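Diol-dehydratase (Roseburia inulinivorans, PDB 5I2A) probably acts as a B12-independent glycyl radical lyase that dehydrates 1,2-propanediol. Local coordinates at residues A796-A801 / S809-R814; A698-G703 / Q830-K835; V813-Y818 / T823-S828; I774-G779 / M788-V793. All coordinates share one frame; numbering follows the deposited sequence.

Contact 1: residues A796-A801 / S809-R814; sequences ATLLDA and SGLIVR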
loop_
_atom_site.group_PDB
_atom_site.type_symbol
_atom_site.label_atom_id
_atom_site.label_comp_id
_atom_site.label_asym_id
_atom_site.label_seq_id
_atom_site.Cartn_x
_atom_site.Cartn_y
_atom_site.Cartn_z
ATOM N N ALA A 796 48.924 -24.215 14.839
ATOM C CA ALA A 796 50.036 -23.308 15.136
ATOM C C ALA A 796 49.958 -22.045 14.294
ATOM O O ALA A 796 50.295 -20.956 14.760
ATOM C CB ALA A 796 51.370 -24.009 14.921
ATOM N N THR A 797 49.489 -22.192 13.060
ATOM C CA THR A 797 49.361 -21.052 12.161
ATOM C C THR A 797 48.333 -20.043 12.672
ATOM O O THR A 797 48.575 -18.838 12.671
ATOM C CB THR A 797 48.962 -21.494 10.742
ATOM O OG1 THR A 797 50.026 -22.250 10.162
ATOM C CG2 THR A 797 48.670 -20.289 9.862
ATOM N N LEU A 798 47.191 -20.539 13.121
ATOM C CA LEU A 798 46.137 -19.652 13.598
ATOM C C LEU A 798 46.547 -18.970 14.901
ATOM O O LEU A 798 46.307 -17.785 15.062
ATOM C CB LEU A 798 44.825 -20.413 13.785
ATOM C CG LEU A 798 44.202 -21.049 12.531
ATOM C CD1 LEU A 798 42.879 -21.676 12.883
ATOM C CD2 LEU A 798 44.025 -20.039 11.422
ATOM N N LEU A 799 47.162 -19.718 15.818
ATOM C CA LEU A 799 47.657 -19.137 17.072
ATOM C C LEU A 799 48.718 -18.072 16.810
ATOM O O LEU A 799 48.673 -17.009 17.408
ATOM C CB LEU A 799 48.217 -20.217 18.003
ATOM C CG LEU A 799 47.186 -21.224 18.524
ATOM C CD1 LEU A 799 47.850 -22.331 19.332
ATOM C CD2 LEU A 799 46.114 -20.519 19.356
ATOM N N ASP A 800 49.662 -18.351 15.912
ATOM C CA ASP A 800 50.689 -17.361 15.580
ATOM C C ASP A 800 50.082 -16.102 14.947
ATOM O O ASP A 800 50.573 -14.995 15.170
ATOM C CB ASP A 800 51.748 -17.944 14.636
ATOM C CG ASP A 800 53.049 -17.132 14.652
ATOM O OD1 ASP A 800 53.460 -16.713 15.743
ATOM O OD2 ASP A 800 53.652 -16.902 13.588
ATOM N N ALA A 801 49.026 -16.271 14.152
ATOM C CA ALA A 801 48.364 -15.133 13.516
ATOM C C ALA A 801 47.636 -14.277 14.556
ATOM O O ALA A 801 47.481 -13.070 14.380
ATOM C CB ALA A 801 47.391 -15.603 12.434
ATOM N N SER A 809 48.806 -10.785 7.171
ATOM C CA SER A 809 47.850 -9.826 6.670
ATOM C C SER A 809 47.024 -10.415 5.522
ATOM O O SER A 809 45.921 -9.959 5.269
ATOM C CB SER A 809 48.567 -8.537 6.239
ATOM O OG SER A 809 49.483 -8.782 5.194
ATOM N N GLY A 810 47.538 -11.450 4.864
ATOM C CA GLY A 810 46.810 -12.079 3.768
ATOM C C GLY A 810 46.160 -13.413 4.106
ATOM O O GLY A 810 45.577 -14.069 3.243
ATOM N N LEU A 811 46.264 -13.831 5.357
ATOM C CA LEU A 811 45.769 -15.149 5.741
ATOM C C LEU A 811 44.233 -15.195 5.678
ATOM O O LEU A 811 43.569 -14.369 6.284
ATOM C CB LEU A 811 46.244 -15.512 7.142
ATOM C CG LEU A 811 45.721 -16.847 7.672
ATOM C CD1 LEU A 811 46.315 -18.005 6.863
ATOM C CD2 LEU A 811 46.037 -16.980 9.142
ATOM N N ILE A 812 43.695 -16.149 4.922
ATOM C CA ILE A 812 42.251 -16.344 4.793
ATOM C C ILE A 812 41.826 -17.578 5.582
ATOM O O ILE A 812 42.528 -18.581 5.564
ATOM C CB ILE A 812 41.818 -16.544 3.311
ATOM C CG1 ILE A 812 42.311 -15.402 2.420
ATOM C CG2 ILE A 812 40.304 -16.779 3.196
ATOM C CD1 ILE A 812 41.397 -14.245 2.318
ATOM N N VAL A 813 40.695 -17.512 6.282
ATOM C CA VAL A 813 40.093 -18.731 6.815
ATOM C C VAL A 813 38.654 -18.842 6.353
ATOM O O VAL A 813 38.031 -17.841 6.005
ATOM C CB VAL A 813 40.107 -18.794 8.345
ATOM C CG1 VAL A 813 41.537 -18.876 8.867
ATOM C CG2 VAL A 813 39.343 -17.592 8.946
ATOM N N ARG A 814 38.138 -20.066 6.360
ATOM C CA ARG A 814 36.726 -20.303 6.144
ATOM C C ARG A 814 35.972 -20.015 7.425
ATOM O O ARG A 814 36.317 -20.568 8.468
ATOM C CB ARG A 814 36.466 -21.748 5.706
ATOM C CG ARG A 814 35.053 -21.970 5.182
ATOM C CD ARG A 814 34.790 -21.104 3.940
ATOM N NE ARG A 814 33.478 -21.359 3.329
ATOM C CZ ARG A 814 33.042 -20.773 2.219
ATOM N NH1 ARG A 814 33.799 -19.877 1.592
ATOM N NH2 ARG A 814 31.844 -21.076 1.733
#

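Contact 2: residues A698-G703 / Q830-K835; sequences ANVPLG and QDDIIK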
loop_
_atom_site.group_PDB
_atom_site.type_symbol
_atom_site.label_atom_id
_atom_site.label_comp_id
_atom_site.label_asym_id
_atom_site.label_seq_id
_atom_site.Cartn_x
_atom_site.Cartn_y
_atom_site.Cartn_z
ATOM N N ALA A 698 27.165 -15.949 13.302
ATOM C CA ALA A 698 26.258 -15.589 14.393
ATOM C C ALA A 698 26.147 -16.629 15.494
ATOM O O ALA A 698 25.480 -16.390 16.507
ATOM C CB ALA A 698 24.865 -15.288 13.832
ATOM N N ASN A 699 26.793 -17.781 15.314
ATOM C CA ASN A 699 26.774 -18.795 16.352
ATOM C C ASN A 699 27.564 -18.308 17.573
ATOM O O ASN A 699 27.292 -18.722 18.683
ATOM C CB ASN A 699 27.330 -20.123 15.849
ATOM C CG ASN A 699 28.787 -20.015 15.425
ATOM O OD1 ASN A 699 29.142 -19.179 14.607
ATOM N ND2 ASN A 699 29.633 -20.839 16.012
ATOM N N VAL A 700 28.507 -17.397 17.363
ATOM C CA VAL A 700 29.244 -16.818 18.490
ATOM C C VAL A 700 28.361 -15.838 19.304
ATOM O O VAL A 700 28.153 -16.072 20.483
ATOM C CB VAL A 700 30.547 -16.147 17.997
ATOM C CG1 VAL A 700 31.217 -15.361 19.115
ATOM C CG2 VAL A 700 31.472 -17.220 17.409
ATOM N N PRO A 701 27.792 -14.779 18.679
ATOM C CA PRO A 701 26.900 -13.966 19.524
ATOM C C PRO A 701 25.634 -14.687 20.023
ATOM O O PRO A 701 25.184 -14.372 21.123
ATOM C CB PRO A 701 26.520 -12.783 18.617
ATOM C CG PRO A 701 26.771 -13.265 17.210
ATOM C CD PRO A 701 27.979 -14.171 17.344
ATOM N N LEU A 702 25.079 -15.635 19.271
ATOM C CA LEU A 702 23.897 -16.332 19.780
ATOM C C LEU A 702 24.271 -17.184 20.988
ATOM O O LEU A 702 23.538 -17.229 21.980
ATOM C CB LEU A 702 23.234 -17.193 18.697
ATOM C CG LEU A 702 22.046 -16.532 17.982
ATOM C CD1 LEU A 702 22.439 -15.203 17.331
ATOM C CD2 LEU A 702 21.429 -17.488 16.939
ATOM N N GLY A 703 25.423 -17.839 20.917
ATOM C CA GLY A 703 25.926 -18.585 22.056
ATOM C C GLY A 703 26.162 -17.711 23.288
ATOM O O GLY A 703 25.963 -18.154 24.421
ATOM N N GLN A 830 37.739 -15.587 16.047
ATOM C CA GLN A 830 38.982 -16.326 15.821
ATOM C C GLN A 830 39.075 -17.545 16.728
ATOM O O GLN A 830 39.414 -18.629 16.276
ATOM C CB GLN A 830 40.202 -15.439 16.063
ATOM C CG GLN A 830 40.419 -14.317 15.057
ATOM C CD GLN A 830 41.657 -13.503 15.413
ATOM O OE1 GLN A 830 42.128 -13.567 16.542
ATOM N NE2 GLN A 830 42.178 -12.738 14.460
ATOM N N ASP A 831 38.774 -17.362 18.012
ATOM C CA ASP A 831 38.824 -18.479 18.954
ATOM C C ASP A 831 37.844 -19.590 18.579
ATOM O O ASP A 831 38.149 -20.761 18.750
ATOM C CB ASP A 831 38.529 -18.021 20.384
ATOM C CG ASP A 831 39.650 -17.172 20.982
ATOM O OD1 ASP A 831 40.755 -17.110 20.399
ATOM O OD2 ASP A 831 39.417 -16.590 22.059
ATOM N N ASP A 832 36.658 -19.216 18.098
ATOM C CA ASP A 832 35.677 -20.214 17.700
ATOM C C ASP A 832 36.236 -21.061 16.556
ATOM O O ASP A 832 36.118 -22.276 16.552
ATOM C CB ASP A 832 34.350 -19.567 17.284
ATOM C CG ASP A 832 33.223 -20.591 17.151
ATOM O OD1 ASP A 832 33.006 -21.354 18.106
ATOM O OD2 ASP A 832 32.564 -20.641 16.096
ATOM N N ILE A 833 36.855 -20.392 15.593
ATOM C CA ILE A 833 37.407 -21.059 14.424
ATOM C C ILE A 833 38.570 -21.969 14.829
ATOM O O ILE A 833 38.675 -23.104 14.363
ATOM C CB ILE A 833 37.843 -20.017 13.373
ATOM C CG1 ILE A 833 36.597 -19.283 12.846
ATOM C CG2 ILE A 833 38.628 -20.676 12.231
ATOM C CD1 ILE A 833 36.867 -18.186 11.844
ATOM N N ILE A 834 39.399 -21.488 15.749
ATOM C CA ILE A 834 40.547 -22.254 16.216
ATOM C C ILE A 834 40.152 -23.535 16.949
ATOM O O ILE A 834 40.781 -24.567 16.760
ATOM C CB ILE A 834 41.451 -21.384 17.132
ATOM C CG1 ILE A 834 42.191 -20.341 16.286
ATOM C CG2 ILE A 834 42.440 -22.248 17.887
ATOM C CD1 ILE A 834 42.862 -19.218 17.094
ATOM N N LYS A 835 39.109 -23.498 17.774
ATOM C CA LYS A 835 38.800 -24.697 18.537
ATOM C C LYS A 835 37.998 -25.735 17.740
ATOM O O LYS A 835 37.740 -26.818 18.249
ATOM C CB LYS A 835 38.060 -24.352 19.830
ATOM C CG LYS A 835 36.577 -24.162 19.693
ATOM C CD LYS A 835 35.905 -24.098 21.066
ATOM C CE LYS A 835 34.395 -23.847 20.919
ATOM N NZ LYS A 835 34.087 -22.459 20.452
#

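Contact 3: residues V813-Y818 / T823-S828; sequences VRVAGY and TTLSKS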
loop_
_atom_site.group_PDB
_atom_site.type_symbol
_atom_site.label_atom_id
_atom_site.label_comp_id
_atom_site.label_asym_id
_atom_site.label_seq_id
_atom_site.Cartn_x
_atom_site.Cartn_y
_atom_site.Cartn_z
ATOM N N VAL A 813 40.695 -17.512 6.282
ATOM C CA VAL A 813 40.093 -18.731 6.815
ATOM C C VAL A 813 38.654 -18.842 6.353
ATOM O O VAL A 813 38.031 -17.841 6.005
ATOM C CB VAL A 813 40.107 -18.794 8.345
ATOM C CG1 VAL A 813 41.537 -18.876 8.867
ATOM C CG2 VAL A 813 39.343 -17.592 8.946
ATOM N N ARG A 814 38.138 -20.066 6.360
ATOM C CA ARG A 814 36.726 -20.303 6.144
ATOM C C ARG A 814 35.972 -20.015 7.425
ATOM O O ARG A 814 36.317 -20.568 8.468
ATOM C CB ARG A 814 36.466 -21.748 5.706
ATOM C CG ARG A 814 35.053 -21.970 5.182
ATOM C CD ARG A 814 34.790 -21.104 3.940
ATOM N NE ARG A 814 33.478 -21.359 3.329
ATOM C CZ ARG A 814 33.042 -20.773 2.219
ATOM N NH1 ARG A 814 33.799 -19.877 1.592
ATOM N NH2 ARG A 814 31.844 -21.076 1.733
ATOM N N VAL A 815 34.952 -19.159 7.361
ATOM C CA VAL A 815 34.101 -18.928 8.525
ATOM C C VAL A 815 32.908 -19.894 8.475
ATOM O O VAL A 815 32.987 -20.989 9.004
ATOM C CB VAL A 815 33.617 -17.450 8.610
ATOM C CG1 VAL A 815 32.806 -17.227 9.867
ATOM C CG2 VAL A 815 34.805 -16.507 8.586
ATOM N N ALA A 816 31.809 -19.495 7.837
ATOM C CA ALA A 816 30.738 -20.453 7.535
ATOM C C ALA A 816 29.927 -19.972 6.344
ATOM O O ALA A 816 29.117 -19.063 6.466
ATOM C CB ALA A 816 29.841 -20.666 8.746
ATOM N N GLY A 817 30.170 -20.570 5.187
ATOM C CA GLY A 817 29.472 -20.188 3.977
ATOM C C GLY A 817 30.154 -19.043 3.262
ATOM O O GLY A 817 29.663 -18.575 2.238
ATOM N N TYR A 818 31.290 -18.607 3.817
ATOM C CA TYR A 818 32.105 -17.534 3.258
ATOM C C TYR A 818 33.482 -17.568 3.876
ATOM O O TYR A 818 33.670 -18.147 4.939
ATOM C CB TYR A 818 31.482 -16.149 3.497
ATOM C CG TYR A 818 31.516 -15.662 4.938
ATOM C CD1 TYR A 818 30.710 -16.249 5.912
ATOM C CD2 TYR A 818 32.336 -14.599 5.321
ATOM C CE1 TYR A 818 30.709 -15.788 7.234
ATOM C CE2 TYR A 818 32.353 -14.133 6.645
ATOM C CZ TYR A 818 31.532 -14.722 7.592
ATOM O OH TYR A 818 31.536 -14.271 8.896
ATOM N N THR A 823 42.831 -11.938 10.294
ATOM C CA THR A 823 43.182 -10.860 11.204
ATOM C C THR A 823 42.182 -9.699 11.124
ATOM O O THR A 823 42.371 -8.705 11.797
ATOM C CB THR A 823 44.620 -10.308 10.964
ATOM O OG1 THR A 823 44.726 -9.745 9.654
ATOM C CG2 THR A 823 45.666 -11.410 11.126
ATOM N N THR A 824 41.128 -9.813 10.312
ATOM C CA THR A 824 40.043 -8.824 10.386
ATOM C C THR A 824 38.913 -9.328 11.279
ATOM O O THR A 824 37.908 -8.655 11.455
ATOM C CB THR A 824 39.439 -8.464 9.000
ATOM O OG1 THR A 824 38.752 -9.597 8.450
ATOM C CG2 THR A 824 40.516 -7.990 8.035
ATOM N N LEU A 825 39.073 -10.524 11.824
ATOM C CA LEU A 825 38.067 -11.093 12.706
ATOM C C LEU A 825 38.411 -10.820 14.168
ATOM O O LEU A 825 39.590 -10.754 14.530
ATOM C CB LEU A 825 37.943 -12.598 12.469
ATOM C CG LEU A 825 37.666 -13.017 11.024
ATOM C CD1 LEU A 825 37.475 -14.520 10.932
ATOM C CD2 LEU A 825 36.435 -12.283 10.454
ATOM N N SER A 826 37.383 -10.686 15.005
ATOM C CA SER A 826 37.571 -10.431 16.430
ATOM C C SER A 826 38.122 -11.664 17.123
ATOM O O SER A 826 38.009 -12.778 16.609
ATOM C CB SER A 826 36.252 -10.030 17.096
ATOM O OG SER A 826 35.418 -11.166 17.251
ATOM N N LYS A 827 38.691 -11.466 18.309
ATOM C CA LYS A 827 39.253 -12.577 19.067
ATOM C C LYS A 827 38.237 -13.691 19.333
ATOM O O LYS A 827 38.563 -14.876 19.227
ATOM C CB LYS A 827 39.821 -12.088 20.402
ATOM C CG LYS A 827 40.381 -13.227 21.224
ATOM C CD LYS A 827 40.926 -12.776 22.569
ATOM C CE LYS A 827 41.149 -13.988 23.476
ATOM N NZ LYS A 827 41.917 -15.065 22.767
ATOM N N SER A 828 37.012 -13.325 19.692
ATOM C CA SER A 828 36.024 -14.350 20.011
ATOM C C SER A 828 35.684 -15.209 18.775
ATOM O O SER A 828 35.493 -16.419 18.882
ATOM C CB SER A 828 34.759 -13.719 20.612
ATOM O OG SER A 828 34.130 -12.844 19.696
#

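Contact 4: residues I774-G779 / M788-V793; sequences ISLIRG and MQFNVV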
loop_
_atom_site.group_PDB
_atom_site.type_symbol
_atom_site.label_atom_id
_atom_site.label_comp_id
_atom_site.label_asym_id
_atom_site.label_seq_id
_atom_site.Cartn_x
_atom_site.Cartn_y
_atom_site.Cartn_z
ATOM N N ILE A 774 38.185 -35.791 -2.189
ATOM C CA ILE A 774 36.996 -35.913 -3.041
ATOM C C ILE A 774 36.096 -37.085 -2.597
ATOM O O ILE A 774 34.870 -36.959 -2.565
ATOM C CB ILE A 774 37.380 -36.090 -4.529
ATOM C CG1 ILE A 774 38.120 -34.858 -5.061
ATOM C CG2 ILE A 774 36.157 -36.414 -5.388
ATOM C CD1 ILE A 774 37.307 -33.602 -5.048
ATOM N N SER A 775 36.705 -38.212 -2.241
ATOM C CA SER A 775 35.953 -39.375 -1.774
ATOM C C SER A 775 35.229 -39.126 -0.462
ATOM O O SER A 775 34.157 -39.671 -0.232
ATOM C CB SER A 775 36.877 -40.588 -1.608
ATOM O OG SER A 775 37.319 -41.033 -2.870
ATOM N N LEU A 776 35.841 -38.344 0.416
ATOM C CA LEU A 776 35.184 -37.951 1.657
ATOM C C LEU A 776 33.883 -37.218 1.353
ATOM O O LEU A 776 32.830 -37.566 1.889
ATOM C CB LEU A 776 36.100 -37.064 2.500
ATOM C CG LEU A 776 35.534 -36.554 3.823
ATOM C CD1 LEU A 776 35.318 -37.703 4.796
ATOM C CD2 LEU A 776 36.458 -35.504 4.436
ATOM N N ILE A 777 33.967 -36.218 0.479
ATOM C CA ILE A 777 32.803 -35.438 0.064
ATOM C C ILE A 777 31.729 -36.318 -0.589
ATOM O O ILE A 777 30.562 -36.247 -0.231
ATOM C CB ILE A 777 33.200 -34.320 -0.915
ATOM C CG1 ILE A 777 34.147 -33.324 -0.237
ATOM C CG2 ILE A 777 31.952 -33.587 -1.438
ATOM C CD1 ILE A 777 34.767 -32.309 -1.204
ATOM N N ARG A 778 32.128 -37.161 -1.536
ATOM C CA ARG A 778 31.166 -38.043 -2.187
ATOM C C ARG A 778 30.507 -39.036 -1.219
ATOM O O ARG A 778 29.340 -39.354 -1.375
ATOM C CB ARG A 778 31.829 -38.796 -3.333
ATOM C CG ARG A 778 32.113 -37.915 -4.523
ATOM C CD ARG A 778 32.194 -38.738 -5.780
ATOM N NE ARG A 778 32.365 -37.938 -6.990
ATOM C CZ ARG A 778 31.385 -37.284 -7.605
ATOM N NH1 ARG A 778 30.153 -37.296 -7.117
ATOM N NH2 ARG A 778 31.639 -36.609 -8.710
ATOM N N GLY A 779 31.246 -39.513 -0.220
ATOM C CA GLY A 779 30.676 -40.406 0.777
ATOM C C GLY A 779 29.527 -39.764 1.548
ATOM O O GLY A 779 28.525 -40.408 1.845
ATOM N N MET A 788 29.250 -29.278 1.847
ATOM C CA MET A 788 30.443 -29.355 2.693
ATOM C C MET A 788 31.433 -28.275 2.308
ATOM O O MET A 788 31.535 -27.910 1.137
ATOM C CB MET A 788 31.140 -30.714 2.583
ATOM C CG MET A 788 30.582 -31.806 3.455
ATOM S SD MET A 788 31.658 -33.272 3.434
ATOM C CE MET A 788 32.626 -33.055 4.931
ATOM N N GLN A 789 32.188 -27.793 3.290
ATOM C CA GLN A 789 33.260 -26.834 3.027
ATOM C C GLN A 789 34.354 -26.952 4.087
ATOM O O GLN A 789 34.105 -27.409 5.199
ATOM C CB GLN A 789 32.717 -25.413 2.997
ATOM C CG GLN A 789 32.135 -25.001 4.331
ATOM C CD GLN A 789 31.421 -23.653 4.288
ATOM O OE1 GLN A 789 31.467 -22.898 5.256
ATOM N NE2 GLN A 789 30.770 -23.348 3.167
ATOM N N PHE A 790 35.559 -26.519 3.732
ATOM C CA PHE A 790 36.745 -26.901 4.482
ATOM C C PHE A 790 37.718 -25.775 4.766
ATOM O O PHE A 790 38.094 -25.011 3.874
ATOM C CB PHE A 790 37.502 -27.996 3.730
ATOM C CG PHE A 790 36.663 -29.191 3.400
ATOM C CD1 PHE A 790 35.865 -29.202 2.269
ATOM C CD2 PHE A 790 36.699 -30.309 4.202
ATOM C CE1 PHE A 790 35.100 -30.308 1.961
ATOM C CE2 PHE A 790 35.946 -31.414 3.894
ATOM C CZ PHE A 790 35.149 -31.410 2.770
ATOM N N ASN A 791 38.125 -25.691 6.025
ATOM C CA ASN A 791 39.382 -25.049 6.379
ATOM C C ASN A 791 40.491 -26.063 6.183
ATOM O O ASN A 791 40.304 -27.250 6.451
ATOM C CB ASN A 791 39.381 -24.566 7.827
ATOM C CG ASN A 791 38.882 -23.157 7.969
ATOM O OD1 ASN A 791 39.425 -22.229 7.363
ATOM N ND2 ASN A 791 37.819 -22.983 8.760
ATOM N N VAL A 792 41.639 -25.606 5.708
ATOM C CA VAL A 792 42.826 -26.461 5.640
ATOM C C VAL A 792 43.985 -25.666 6.230
ATOM O O VAL A 792 44.524 -24.780 5.586
ATOM C CB VAL A 792 43.150 -26.912 4.206
ATOM C CG1 VAL A 792 44.413 -27.811 4.196
ATOM C CG2 VAL A 792 41.955 -27.671 3.595
ATOM N N VAL A 793 44.320 -25.955 7.476
ATOM C CA VAL A 793 45.239 -25.107 8.226
ATOM C C VAL A 793 45.655 -25.833 9.493
ATOM O O VAL A 793 44.906 -26.640 10.032
ATOM C CB VAL A 793 44.587 -23.726 8.560
ATOM C CG1 VAL A 793 43.451 -23.890 9.554
ATOM C CG2 VAL A 793 45.632 -22.708 9.052
#

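Contact 1: residues A796-A801 / S809-R814
L811 reaches across to the helix mainly with one methyl group, CD2, which is shared by three helical side chains. Its closest partner is A801, with CB to L811 CD2 at 3.8 Å; T797 CG2 and L798 CD2 both stand 4.3 Å from the same L811 CD2. The methyl therefore rests on a surface formed by two neighbouring residues of the helix and a third one turn further along. L811 swings its branch opposite the backbone N (chi1 177°), which brings CD2 onto this surface. A second apolar pair continues the contact along the strand: L798 CD2 meets V813 CG1 at 3.8 Å, the two side chains crossing at a slant. L798 thus spans both partners with one methyl, although its CB does not aim at the strand. T797 offers its methyl here, while its hydroxyl OG1 is hydrogen-bonded to D794 just before the helix. In the surrounding fold, helix 795-803 lies against the strand 812-814 arm of the hairpin made with strand 819-821, where V813 pairs with A820 and L811 with F822. F822 also packs on A801 and V813, and helix 827-835 adds I834 on L798 and I833 on V813.

Contact 2: residues A698-G703 / Q830-K835
N699 ND2 is gripped by two oxygens: D832 OD2, reached across the contact, and the backbone oxygen of V719. The bond from N699 ND2 to D832 OD2 is 2.9 Å long and fairly straight, with an N-H...O angle of 158°. The acceptor lies close to the amide plane of N699, whereas the donor comes to D832 OD2 from above the carboxylate plane, and the two flat groups are turned 52° against each other. D832 sets CG opposite its backbone N (chi1 -168°), carrying the carboxylate out from helix 827-835 toward N699. The other carboxylate oxygen is held from within its own helix: K835 NZ folds back one turn to make a 2.8 Å salt bridge, D832 OD1 receiving it on its anti lone pair. Each oxygen thus has its own partner, which should fix the rotation of the carboxylate. The contact joins the short helix 699-703 to helix 827-835, which follows the hairpin 812-821 that holds the predicted glycyl radical site, and so bridges parts of the enzyme more than a hundred residues apart. V700 slides past D832 in the opposite direction, with V700 CG2 3.7 Å from D832 CB. Were D832 an alanine, N699 would probably lose its link to the C-terminal helix and the ammonium of K835 its counter-charge. P718 packs against both D832 and K835, while A698 and L702 rest on F556.

Contact 3: residues V813-Y818 / T823-S828
L825 is directed toward V813 and V815. Its CB and CG stand back from the two valines, CG still being 5.1 Å from V815 CG2. With CD1 anti to CA (chi2 -176°), the branch is extended and this methyl is delivered between both residues: L825 CD1 lies 4.1 Å from V813 CG2 and likewise 4.1 Å from V815 CG2. CD2 turns aside and makes no close contact with 813-818. The L825 side chain runs past V815 in the opposite direction. I833 and Q830 of helix 827-835 and A820 of strand 819-821 pack on L825 as well. Beyond V815 the next layer is Y818, one ring face of which carries V815 CB 3.5 Å above its plane, toward the rim. The turn is closed by the 2.9 Å backbone bond from V815 N to Y818 O, and Y818 N sits over the centre of the R814 guanidinium. G817 has a positive phi of 87°, a conformation in which a beta carbon would collide with the carbonyl oxygen of A816. The sequence R-V-A-G-Y in the turn of the hairpin is the signature of the glycyl radical loop, and G817 is the residue predicted to carry the radical, which is not present in this structure.

Contact 4: residues I774-G779 / M788-V793
I777 and F790 form the tightest pair of this contact, with I777 CG1 3.7 Å from F790 CZ. The terminal methyl follows the same ring, I777 CD1 lying 3.8 Å from F790 CE1, so that the outer part of the isoleucine branch meets the outer end of the ring obliquely. F790 holds CG opposite its carbonyl carbon (chi1 -55°), which turns the ring to the helix. L776 adds a methyl from the neighbouring helical position, its CD2 lying 4.2 Å from F790 CE2. M788, two residues before F790 on the same side of the strand, turns its sulfur to the helix backbone, M788 SD being 4.2 Å from I777 CA. In the next shell, F773 meets the F790 ring edge-to-face, T401 of helix 391-402 and M759 pack on F790, and M757 lies against both L776 and M788. C738 of helix 734-741 touches L776 and M788 as well. Shortening F790 to an alanine is likely to open a gap between helix and strand, leaving the I777 branch and the L776 methyl without their common support and F773 without its ring partner. The strand itself is positioned by backbone bonds, M788 to Y410 and both Q789 and N791 to M757. Helix 766-781 is the connection of a beta-alpha-beta crossover between the parallel neighbours 756-759 and 787-792. Its 774-779 segment runs back at 146° to strand 788-792, their axes approaching to 10.1 Å at the closest, and packs against the five-stranded sheet beside helices 391-402 and 734-741.

From the N terminus, the first segment met is 698-703, whose partner comes only at 830-835, so contact 2 closes a long loop that encloses all the others. Inside it, contact 4 closes first, joining helix 766-781 to strand 787-792. Contact 1 follows in series, helix 795-803 coming directly after that strand, and contact 3 begins where contact 1 ends, sharing V813 and R814. No pair crosses. Contacts 1, 2 and 3 converge around V813, where I833 CD1 lies 3.9 Å from V813 CG2. Contact 4 is joined to the hairpin 812-821 through N791 OD1, which accepts a hydrogen bond from R814 N. The contacts thus connect the sheet, the hairpin and helix 827-835.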